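Local coordinates for lectin (PDB 4HR6), which binds galactosides as the lectin chain of a nontoxic, three-chain homologue of type II ribosome-inactivating proteins, through sugar sites on two beta-trefoil domains, at residues Asn158-Glu163 against Asp243-Ile248; Cys19-Gly24 against Ile34-Gly39; Asp84-Val89 against Asn97-Asp102; Pro137-Ile142 against Ser172-Ser177. All coordinates share one frame; numbering follows the deposited sequence.

Contact 1 (Asn158-Glu163 against Asp243-Ile248)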
# COMPACT_ATOMS: atom_id res chain seq x y z
N ASN C 158 10.81 -24.78 4.07
CA ASN C 158 11.65 -23.61 4.33
C ASN C 158 11.40 -22.42 3.39
O ASN C 158 10.64 -22.54 2.43
CB ASN C 158 13.12 -24.01 4.26
CG ASN C 158 13.67 -24.41 5.60
OD1 ASN C 158 13.14 -25.32 6.25
ND2 ASN C 158 14.72 -23.73 6.04
N MET C 159 12.03 -21.29 3.68
CA MET C 159 11.92 -20.13 2.78
C MET C 159 13.13 -19.21 2.78
O MET C 159 13.76 -18.98 3.81
CB MET C 159 10.63 -19.33 3.08
CG MET C 159 10.65 -18.50 4.35
SD MET C 159 9.35 -17.24 4.29
CE MET C 159 10.17 -15.92 5.19
N TRP C 160 13.47 -18.71 1.59
CA TRP C 160 14.51 -17.69 1.41
C TRP C 160 14.34 -16.99 0.06
O TRP C 160 13.39 -17.25 -0.69
CB TRP C 160 15.92 -18.31 1.53
CG TRP C 160 16.17 -19.48 0.62
CD1 TRP C 160 16.32 -19.46 -0.74
CD2 TRP C 160 16.30 -20.85 1.02
NE1 TRP C 160 16.52 -20.74 -1.21
CE2 TRP C 160 16.53 -21.61 -0.15
CE3 TRP C 160 16.26 -21.51 2.26
CZ2 TRP C 160 16.70 -22.99 -0.12
CZ3 TRP C 160 16.43 -22.88 2.28
CH2 TRP C 160 16.65 -23.61 1.10
N LEU C 161 15.28 -16.11 -0.26
CA LEU C 161 15.24 -15.34 -1.50
C LEU C 161 15.88 -16.06 -2.69
O LEU C 161 17.02 -16.53 -2.62
CB LEU C 161 15.88 -13.98 -1.28
CG LEU C 161 15.07 -13.11 -0.31
CD1 LEU C 161 15.88 -11.90 0.13
CD2 LEU C 161 13.77 -12.70 -0.96
N GLU C 162 15.11 -16.15 -3.76
CA GLU C 162 15.58 -16.66 -5.03
C GLU C 162 15.28 -15.59 -6.08
O GLU C 162 14.61 -14.60 -5.80
CB GLU C 162 14.84 -17.96 -5.35
CG GLU C 162 15.24 -19.12 -4.44
CD GLU C 162 16.66 -19.62 -4.71
OE1 GLU C 162 17.36 -20.00 -3.74
OE2 GLU C 162 17.09 -19.62 -5.88
N GLU C 163 15.82 -15.78 -7.28
CA GLU C 163 15.54 -14.92 -8.40
C GLU C 163 14.07 -15.09 -8.76
O GLU C 163 13.59 -16.21 -8.88
CB GLU C 163 16.42 -15.28 -9.60
CG GLU C 163 16.75 -14.11 -10.51
CD GLU C 163 17.83 -13.20 -9.94
OE1 GLU C 163 17.64 -11.96 -9.94
OE2 GLU C 163 18.88 -13.71 -9.48
N ASP C 243 22.83 -14.96 -0.01
CA ASP C 243 23.39 -16.31 -0.15
C ASP C 243 23.33 -17.10 1.16
O ASP C 243 23.32 -18.32 1.12
CB ASP C 243 24.83 -16.26 -0.70
CG ASP C 243 24.89 -15.66 -2.09
OD1 ASP C 243 24.21 -16.17 -3.01
OD2 ASP C 243 25.62 -14.66 -2.28
N LEU C 244 23.26 -16.42 2.30
CA LEU C 244 23.08 -17.10 3.59
C LEU C 244 21.81 -17.94 3.71
O LEU C 244 21.70 -18.77 4.61
CB LEU C 244 23.12 -16.09 4.76
CG LEU C 244 24.51 -15.56 5.13
CD1 LEU C 244 24.42 -14.47 6.19
CD2 LEU C 244 25.42 -16.69 5.60
N LYS C 245 20.84 -17.70 2.82
CA LYS C 245 19.56 -18.41 2.84
C LYS C 245 18.77 -18.27 4.16
O LYS C 245 17.93 -19.12 4.47
CB LYS C 245 19.78 -19.89 2.50
CG LYS C 245 19.54 -20.24 1.05
CD LYS C 245 20.61 -19.68 0.14
CE LYS C 245 20.38 -20.12 -1.30
NZ LYS C 245 20.38 -21.60 -1.45
N LYS C 246 19.02 -17.20 4.92
CA LYS C 246 18.36 -16.98 6.22
C LYS C 246 17.57 -15.66 6.32
O LYS C 246 18.13 -14.56 6.27
CB LYS C 246 19.38 -17.05 7.38
CG LYS C 246 19.43 -18.39 8.12
CD LYS C 246 20.35 -19.39 7.43
CE LYS C 246 20.53 -20.69 8.22
NZ LYS C 246 19.65 -21.79 7.75
N ILE C 247 16.25 -15.80 6.47
CA ILE C 247 15.37 -14.69 6.83
C ILE C 247 15.14 -14.74 8.34
O ILE C 247 14.70 -15.76 8.87
CB ILE C 247 14.01 -14.77 6.11
CG1 ILE C 247 14.21 -14.96 4.61
CG2 ILE C 247 13.16 -13.53 6.42
CD1 ILE C 247 15.11 -13.91 3.98
N ILE C 248 15.44 -13.63 9.02
CA ILE C 248 15.29 -13.55 10.46
C ILE C 248 14.33 -12.43 10.86
O ILE C 248 13.93 -11.62 10.03
CB ILE C 248 16.66 -13.32 11.15
CG1 ILE C 248 17.23 -11.94 10.80
CG2 ILE C 248 17.63 -14.43 10.75
CD1 ILE C 248 18.50 -11.59 11.55
O HOH W 1 14.75 -18.19 6.06
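Strand 158-163 comes nearest to the turn at Lys245, just ahead of strand 247-250, where the CA atoms of Trp160 and Lys245 are 5.3 Å apart. No direct backbone bond joins the two; a single water bridges instead, donating to Met159 O at 2.6 Å and accepting from Ile247 N. The Lys245 side chain lies over the Trp160 indole. Its CG sits above the ring, 3.4 Å from the centroid of the five-membered ring and 14° off the normal, a CH-pi contact. Beyond CG the chain bends at chi2, and chi4 (-60°) leaves NZ 4.4 Å from the same Trp160 centroid, 33° off the normal: an off-centre cation-pi contact. In the second beta-trefoil domain this joins the two-stranded sheet 148-153/158-163 to the sheet containing 247-250, whose neighbouring strand 234-237 carries sugar-binding Asp236 and Val237. Glu162 fixes the indole from its rim: Trp160 NE1 donates to the anti lone pair of Glu162 OE1 at 2.8 Å, nearly in the ring plane. That oxygen also stands 4.1 Å from Lys245 NZ, beyond a salt bridge, though the carboxylate may still favour the ammonium electrostatically. On the buried side Met159, its chain bent at chi3, sets CE against Ile247 CG2 at 4.0 Å, the two side chains crossing at about a right angle. Ile247 CD1 reaches Leu161 CG, while Ile204 of strand 201-208 touches both Met159 and Ile247.

Contact 2 (Cys19-Gly24 against Ile34-Gly39). With AMG (methyl alpha-D-galactopyranoside), chain D.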
# COMPACT_ATOMS: atom_id res chain seq x y z
N CYS C 19 -15.77 -14.66 8.20
CA CYS C 19 -16.42 -13.40 8.52
C CYS C 19 -17.14 -13.41 9.87
O CYS C 19 -17.70 -14.42 10.29
CB CYS C 19 -17.39 -13.02 7.41
SG CYS C 19 -16.55 -12.24 6.01
N VAL C 20 -17.11 -12.25 10.54
CA VAL C 20 -17.85 -12.00 11.75
C VAL C 20 -19.35 -11.94 11.40
O VAL C 20 -19.78 -11.21 10.49
CB VAL C 20 -17.36 -10.73 12.45
CG1 VAL C 20 -18.20 -10.39 13.66
CG2 VAL C 20 -15.89 -10.89 12.85
N ASP C 21 -20.14 -12.72 12.12
CA ASP C 21 -21.50 -13.08 11.71
C ASP C 21 -22.32 -13.26 12.99
O ASP C 21 -21.92 -14.03 13.88
CB ASP C 21 -21.43 -14.36 10.86
CG ASP C 21 -22.80 -14.95 10.54
OD1 ASP C 21 -23.04 -15.34 9.37
OD2 ASP C 21 -23.62 -15.06 11.47
N VAL C 22 -23.42 -12.53 13.11
CA VAL C 22 -24.27 -12.67 14.30
C VAL C 22 -25.14 -13.93 14.11
O VAL C 22 -25.91 -14.02 13.15
CB VAL C 22 -25.07 -11.38 14.68
CG1 VAL C 22 -25.56 -10.63 13.45
CG2 VAL C 22 -26.22 -11.70 15.63
N ALA C 23 -24.98 -14.89 15.02
CA ALA C 23 -25.50 -16.25 14.84
C ALA C 23 -26.98 -16.30 14.47
O ALA C 23 -27.83 -15.81 15.21
CB ALA C 23 -25.25 -17.07 16.10
N GLY C 24 -27.28 -16.87 13.29
CA GLY C 24 -28.65 -17.13 12.85
C GLY C 24 -29.53 -15.94 12.52
O GLY C 24 -30.72 -16.11 12.21
N ILE C 34 -20.42 -15.35 15.70
CA ILE C 34 -19.54 -16.43 15.28
C ILE C 34 -18.64 -16.03 14.10
O ILE C 34 -18.86 -14.99 13.47
CB ILE C 34 -20.36 -17.67 14.84
CG1 ILE C 34 -21.37 -17.29 13.75
CG2 ILE C 34 -21.10 -18.26 16.04
CD1 ILE C 34 -21.94 -18.48 12.99
N LEU C 35 -17.65 -16.87 13.80
CA LEU C 35 -17.02 -16.90 12.49
C LEU C 35 -17.89 -17.73 11.58
O LEU C 35 -18.38 -18.77 11.99
CB LEU C 35 -15.65 -17.55 12.53
CG LEU C 35 -14.48 -16.87 13.23
CD1 LEU C 35 -13.23 -17.68 12.94
CD2 LEU C 35 -14.32 -15.42 12.79
N TYR C 36 -18.06 -17.31 10.33
CA TYR C 36 -18.86 -18.05 9.36
C TYR C 36 -18.40 -17.69 7.94
O TYR C 36 -17.95 -16.58 7.71
CB TYR C 36 -20.35 -17.71 9.56
CG TYR C 36 -21.31 -18.73 8.99
CD1 TYR C 36 -21.69 -19.86 9.73
CD2 TYR C 36 -21.82 -18.59 7.71
CE1 TYR C 36 -22.56 -20.81 9.21
CE2 TYR C 36 -22.69 -19.54 7.18
CZ TYR C 36 -23.06 -20.65 7.93
OH TYR C 36 -23.92 -21.57 7.41
N PRO C 37 -18.51 -18.63 6.99
CA PRO C 37 -18.20 -18.30 5.60
C PRO C 37 -18.75 -16.94 5.17
O PRO C 37 -19.91 -16.63 5.45
CB PRO C 37 -18.90 -19.42 4.82
CG PRO C 37 -18.89 -20.59 5.75
CD PRO C 37 -18.72 -20.08 7.16
N CYS C 38 -17.92 -16.13 4.51
CA CYS C 38 -18.31 -14.80 4.09
C CYS C 38 -19.34 -14.90 2.99
O CYS C 38 -19.21 -15.72 2.08
CB CYS C 38 -17.12 -14.00 3.58
SG CYS C 38 -15.87 -13.73 4.84
N GLY C 39 -20.37 -14.07 3.10
CA GLY C 39 -21.40 -13.96 2.07
C GLY C 39 -22.04 -12.59 2.14
O GLY C 39 -21.60 -11.73 2.90
C1 AMG D . -27.69 -19.07 8.79
C2 AMG D . -27.19 -17.69 8.38
C3 AMG D . -25.67 -17.56 8.53
C4 AMG D . -25.17 -18.06 9.89
C5 AMG D . -25.82 -19.40 10.29
C6 AMG D . -25.49 -19.76 11.74
C7 AMG D . -28.26 -20.84 7.26
O1 AMG D . -27.22 -20.06 7.86
O2 AMG D . -27.56 -17.43 7.02
O3 AMG D . -25.27 -16.19 8.35
O4 AMG D . -25.42 -17.06 10.88
O5 AMG D . -27.24 -19.37 10.12
O6 AMG D . -25.30 -21.18 11.86
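Cys19 and Tyr36 pair in the beta hairpin 19-22/33-36, which carries much of the galactoside site of the first beta-trefoil domain. Four backbone hydrogen bonds join the antiparallel strands: Cys19 and Tyr36 exchange two, and Asp21 and Ile34 the other two, the shortest from Ile34 N to Asp21 O at 2.7 Å. Val20 and Leu35 form the non-hydrogen-bonded pair between them. A disulfide, turned to a chi3 of 95°, links the last paired residue, Cys19, to Cys38, two residues beyond Tyr36. Polar contacts to methyl alpha-D-galactopyranoside centre on Asp21, whose CG is anti to the backbone N (chi1 171°). Its two oxygens take separate hydroxyls: OD1 accepts from sugar O3 at 2.6 Å, OD2 from O4 at 2.8 Å. Gly24 N donates to the same O4, so this hydroxyl both gives and receives a bond. Second-shell Gln44 NE2 helps hold Asp21 OD1; Asn43 and Gln41 complete the polar site. Apolar contacts add to it: Ile34 CD1 approaches sugar C6 at 4.0 Å, and the Tyr36 ring stacks against the C3-C4-C5 part of the pyranose. Sugar C4 stands 3.7 Å above the centre of that ring, while Pro37 CD lies over the opposite face, toward the rim.

Contact 3 (Asp84-Val89 against Asn97-Asp102)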
# COMPACT_ATOMS: atom_id res chain seq x y z
N ASP C 84 -19.21 -0.14 27.33
CA ASP C 84 -19.22 -1.53 26.87
C ASP C 84 -19.47 -1.68 25.37
O ASP C 84 -19.39 -2.80 24.84
CB ASP C 84 -20.27 -2.34 27.65
CG ASP C 84 -19.96 -2.43 29.15
OD1 ASP C 84 -18.78 -2.35 29.53
OD2 ASP C 84 -20.92 -2.59 29.94
N ILE C 85 -19.77 -0.57 24.70
CA ILE C 85 -20.06 -0.58 23.26
C ILE C 85 -19.11 0.34 22.45
O ILE C 85 -19.37 0.64 21.28
CB ILE C 85 -21.54 -0.22 22.98
CG1 ILE C 85 -21.95 1.05 23.73
CG2 ILE C 85 -22.43 -1.38 23.38
CD1 ILE C 85 -23.30 1.58 23.31
N SER C 86 -18.02 0.77 23.09
CA SER C 86 -16.93 1.49 22.42
C SER C 86 -16.00 0.49 21.71
O SER C 86 -15.75 -0.60 22.21
CB SER C 86 -16.11 2.28 23.43
OG SER C 86 -16.88 3.27 24.06
N TRP C 87 -15.50 0.88 20.54
CA TRP C 87 -14.53 0.04 19.82
C TRP C 87 -13.45 0.88 19.14
O TRP C 87 -13.69 2.03 18.75
CB TRP C 87 -15.25 -0.85 18.82
CG TRP C 87 -16.23 -1.78 19.47
CD1 TRP C 87 -17.59 -1.64 19.52
CD2 TRP C 87 -15.93 -2.99 20.18
NE1 TRP C 87 -18.16 -2.69 20.20
CE2 TRP C 87 -17.16 -3.53 20.62
CE3 TRP C 87 -14.74 -3.68 20.47
CZ2 TRP C 87 -17.23 -4.73 21.34
CZ3 TRP C 87 -14.82 -4.86 21.19
CH2 TRP C 87 -16.05 -5.37 21.62
N ASP C 88 -12.26 0.30 19.04
CA ASP C 88 -11.14 0.91 18.34
C ASP C 88 -10.50 -0.14 17.43
O ASP C 88 -10.28 -1.27 17.85
CB ASP C 88 -10.13 1.46 19.34
CG ASP C 88 -9.12 2.40 18.71
OD1 ASP C 88 -9.18 2.66 17.50
OD2 ASP C 88 -8.25 2.91 19.45
N VAL C 89 -10.25 0.24 16.18
CA VAL C 89 -9.53 -0.59 15.21
C VAL C 89 -8.13 0.00 15.00
O VAL C 89 -7.98 1.22 14.81
CB VAL C 89 -10.29 -0.66 13.88
CG1 VAL C 89 -9.64 -1.62 12.90
CG2 VAL C 89 -11.74 -1.05 14.12
N ASN C 97 -11.78 -2.79 22.88
CA ASN C 97 -12.54 -1.77 23.59
C ASN C 97 -11.61 -0.93 24.46
O ASN C 97 -11.09 -1.43 25.45
CB ASN C 97 -13.61 -2.44 24.47
CG ASN C 97 -14.48 -1.42 25.22
OD1 ASN C 97 -13.99 -0.51 25.91
ND2 ASN C 97 -15.79 -1.60 25.09
N PRO C 98 -11.42 0.35 24.12
CA PRO C 98 -10.46 1.23 24.82
C PRO C 98 -10.50 1.18 26.36
O PRO C 98 -9.47 1.41 27.01
CB PRO C 98 -10.86 2.63 24.35
CG PRO C 98 -11.53 2.43 23.04
CD PRO C 98 -12.15 1.06 23.05
N ASN C 99 -11.66 0.90 26.94
CA ASN C 99 -11.81 0.86 28.40
C ASN C 99 -11.21 -0.40 29.04
O ASN C 99 -10.69 -0.34 30.16
CB ASN C 99 -13.29 1.00 28.79
CG ASN C 99 -13.92 2.29 28.28
OD1 ASN C 99 -14.92 2.27 27.56
ND2 ASN C 99 -13.32 3.42 28.65
N TYR C 100 -11.27 -1.52 28.32
CA TYR C 100 -10.70 -2.79 28.79
C TYR C 100 -9.40 -3.06 28.05
O TYR C 100 -9.35 -3.84 27.11
CB TYR C 100 -11.71 -3.91 28.59
CG TYR C 100 -13.03 -3.57 29.22
CD1 TYR C 100 -14.09 -3.10 28.46
CD2 TYR C 100 -13.22 -3.69 30.60
CE1 TYR C 100 -15.30 -2.77 29.04
CE2 TYR C 100 -14.43 -3.37 31.19
CZ TYR C 100 -15.47 -2.91 30.41
OH TYR C 100 -16.67 -2.58 30.99
N GLU C 101 -8.33 -2.41 28.51
CA GLU C 101 -7.12 -2.24 27.71
C GLU C 101 -6.35 -3.52 27.42
O GLU C 101 -5.56 -3.57 26.47
CB GLU C 101 -6.20 -1.20 28.36
CG GLU C 101 -5.22 -0.56 27.38
CD GLU C 101 -4.40 0.56 28.00
OE1 GLU C 101 -3.62 1.19 27.25
OE2 GLU C 101 -4.53 0.80 29.22
N ASP C 102 -6.57 -4.57 28.20
CA ASP C 102 -5.76 -5.78 28.07
C ASP C 102 -6.39 -6.81 27.14
O ASP C 102 -5.73 -7.78 26.77
CB ASP C 102 -5.54 -6.40 29.45
CG ASP C 102 -4.78 -5.47 30.38
OD1 ASP C 102 -3.74 -4.92 29.96
OD2 ASP C 102 -5.24 -5.29 31.53
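Asn97 lays its side chain against the backbone of Ser86. CB lies 3.6 Å from Ser86 O, and the backbone N of Asn97 sits obliquely to the Trp87 indole, 3.9 Å from CE3. CG, anti to the backbone N (chi1 -178°), passes closer to Ser86 O at 3.4 Å. At the tip the amide divides its work. ND2 comes to 3.0 Å from Ser86 O, but the angle is too poor for a hydrogen bond; it donates instead to Glu83 O, just before the 84-89 segment. OD1 turns back on its own segment and accepts from Asn99 N at 2.9 Å, in the carbonyl plane, forming an Asx turn inside the type I beta turn Asn97-Tyr100. The turn closes with a bond from Tyr100 N to Asn97 O. Pro98 packs CG against Asp88 CB at 4.1 Å, and the Tyr100 hydroxyl donates to Asp84 OD1 at 2.6 Å, with the carboxylate and ring planes 24° apart. In the first beta-trefoil domain the contact closes the base of the short hairpin 88-89/95-96. The indole NE1 of Trp87 is bound to Leu61 O, and Gln164 of another chain of the assembly bonds to Trp87 O and Val89 N. With the phenol as donor, the Asp84 carboxylate acts as acceptor and probably bears the charge; this bond and Asn97 grip the turn at both ends.

Contact 4 (Pro137-Ile142 against Ser172-Ser177)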
# COMPACT_ATOMS: atom_id res chain seq x y z
N PRO C 137 -8.26 -13.38 0.30
CA PRO C 137 -6.82 -13.22 0.50
C PRO C 137 -6.19 -12.49 -0.69
O PRO C 137 -6.63 -12.68 -1.83
CB PRO C 137 -6.29 -14.66 0.56
CG PRO C 137 -7.49 -15.54 0.68
CD PRO C 137 -8.64 -14.79 0.08
N ILE C 138 -5.18 -11.68 -0.41
CA ILE C 138 -4.46 -10.95 -1.45
C ILE C 138 -3.29 -11.81 -1.92
O ILE C 138 -2.37 -12.08 -1.15
CB ILE C 138 -3.86 -9.62 -0.92
CG1 ILE C 138 -4.93 -8.72 -0.28
CG2 ILE C 138 -3.13 -8.88 -2.04
CD1 ILE C 138 -6.09 -8.42 -1.19
N ILE C 139 -3.32 -12.21 -3.19
CA ILE C 139 -2.25 -13.01 -3.77
C ILE C 139 -1.14 -12.15 -4.36
O ILE C 139 -1.41 -11.25 -5.15
CB ILE C 139 -2.75 -13.88 -4.96
CG1 ILE C 139 -3.98 -14.71 -4.59
CG2 ILE C 139 -1.62 -14.75 -5.50
CD1 ILE C 139 -3.83 -15.53 -3.33
N GLY C 140 0.10 -12.46 -4.04
CA GLY C 140 1.21 -11.87 -4.77
C GLY C 140 2.57 -12.45 -4.45
O GLY C 140 2.69 -13.40 -3.66
N SER C 141 3.60 -11.88 -5.08
CA SER C 141 4.98 -12.18 -4.73
C SER C 141 5.44 -11.17 -3.72
O SER C 141 4.87 -10.08 -3.63
CB SER C 141 5.89 -12.08 -5.96
OG SER C 141 5.41 -12.89 -7.00
N ILE C 142 6.44 -11.55 -2.95
CA ILE C 142 7.03 -10.66 -1.98
C ILE C 142 8.48 -10.44 -2.39
O ILE C 142 9.26 -11.41 -2.44
CB ILE C 142 6.96 -11.23 -0.57
CG1 ILE C 142 5.51 -11.50 -0.20
CG2 ILE C 142 7.60 -10.26 0.41
CD1 ILE C 142 5.34 -12.25 1.11
N SER C 172 4.52 -17.68 -4.90
CA SER C 172 3.21 -17.06 -4.74
C SER C 172 2.66 -17.27 -3.33
O SER C 172 2.59 -18.40 -2.82
CB SER C 172 2.24 -17.59 -5.80
OG SER C 172 0.93 -17.10 -5.57
N TRP C 173 2.28 -16.15 -2.71
CA TRP C 173 1.86 -16.09 -1.32
C TRP C 173 0.46 -15.51 -1.21
O TRP C 173 0.05 -14.67 -2.04
CB TRP C 173 2.84 -15.25 -0.52
CG TRP C 173 4.23 -15.77 -0.62
CD1 TRP C 173 5.19 -15.39 -1.51
CD2 TRP C 173 4.81 -16.80 0.17
NE1 TRP C 173 6.34 -16.11 -1.31
CE2 TRP C 173 6.14 -16.99 -0.28
CE3 TRP C 173 4.35 -17.59 1.23
CZ2 TRP C 173 7.00 -17.94 0.28
CZ3 TRP C 173 5.20 -18.53 1.80
CH2 TRP C 173 6.52 -18.69 1.32
N ALA C 174 -0.26 -15.95 -0.19
CA ALA C 174 -1.61 -15.50 0.04
C ALA C 174 -1.67 -14.81 1.39
O ALA C 174 -1.33 -15.41 2.41
CB ALA C 174 -2.57 -16.66 -0.01
N LEU C 175 -2.08 -13.54 1.37
CA LEU C 175 -2.19 -12.73 2.58
C LEU C 175 -3.63 -12.76 3.10
O LEU C 175 -4.56 -12.29 2.44
CB LEU C 175 -1.75 -11.30 2.30
CG LEU C 175 -0.25 -11.02 2.14
CD1 LEU C 175 0.44 -11.97 1.18
CD2 LEU C 175 -0.06 -9.58 1.67
N TYR C 176 -3.79 -13.30 4.30
CA TYR C 176 -5.12 -13.53 4.88
C TYR C 176 -5.47 -12.41 5.84
O TYR C 176 -4.59 -11.73 6.39
CB TYR C 176 -5.17 -14.89 5.62
CG TYR C 176 -5.55 -16.06 4.73
CD1 TYR C 176 -4.76 -16.41 3.65
CD2 TYR C 176 -6.70 -16.81 4.98
CE1 TYR C 176 -5.10 -17.46 2.82
CE2 TYR C 176 -7.04 -17.87 4.16
CZ TYR C 176 -6.24 -18.19 3.07
OH TYR C 176 -6.55 -19.23 2.23
N SER C 177 -6.78 -12.24 6.06
CA SER C 177 -7.34 -11.18 6.89
C SER C 177 -6.86 -11.24 8.33
O SER C 177 -6.85 -10.23 9.02
CB SER C 177 -8.87 -11.25 6.86
OG SER C 177 -9.36 -11.22 5.52
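The Tyr176 ring has Pro137 CG over one face, a CH-pi contact 3.9 Å from the centroid and 20° off the normal, with the two side chains lying side by side. At the edge of this ring, in plane, is Ala174 O; the hydroxyl bonds to Arg187, and Arg182 of strand 181-183 makes a cation-pi contact with the same ring. The Trp173 indole carries Ile142 CD1 over one face, 4.1 Å from Trp173 CG; the two side chains cross at about a right angle. Gly140 O lies at the edge of the indole near its plane, and NE1 is taken by Leu150 O. Both rings belong to the 172-177 segment, whose strand 173-175 pairs antiparallel with 138-143 in the four-stranded sheet of the second beta-trefoil domain. Ile138 and Leu175 exchange two backbone bonds, as do Gly140 and Trp173. Ile139 and Ala174 form the non-hydrogen-bonded pair between them, on the sheet face opposite Trp173 and Leu175. There Ile139 CD1 meets Ala174 CB at 3.7 Å, and CG2, anti to the backbone N, points to Ser172 OG at 3.5 Å, an oxygen already bonded to Asp184. On the other face Ile138 CB and Leu175 CB stand 4.2 Å apart. Four backbone bonds serve the Ile138/Leu175 and Gly140/Trp173 pairs, while the tips of Ser172, Trp173 and Tyr176 have polar partners outside the segments, so side-chain contacts across the strands are mainly carbon to carbon.

From the N terminus, contact 2 comes first, closing the short hairpin loop between strands 19-22 and 33-36, and contact 3 follows in series, closing the hairpin 88-89/95-96. Both lie in the first trefoil domain, their centres about 21 Å apart. The chain then enters the second domain, where contacts 4 and 1 cross: 137-142 opens before 158-163, 172-177 follows, and 243-248 comes last. Contact 4 closes a span of 29 residues and pairs strands 138-143 and 173-175 of the four-stranded sheet. Contact 1 ties the two-stranded sheet 148-153/158-163 to the sheet holding 247-250; it lies across the chain's centre from contacts 2 and 3, its nearest atoms about 4 Å from those of contact 4.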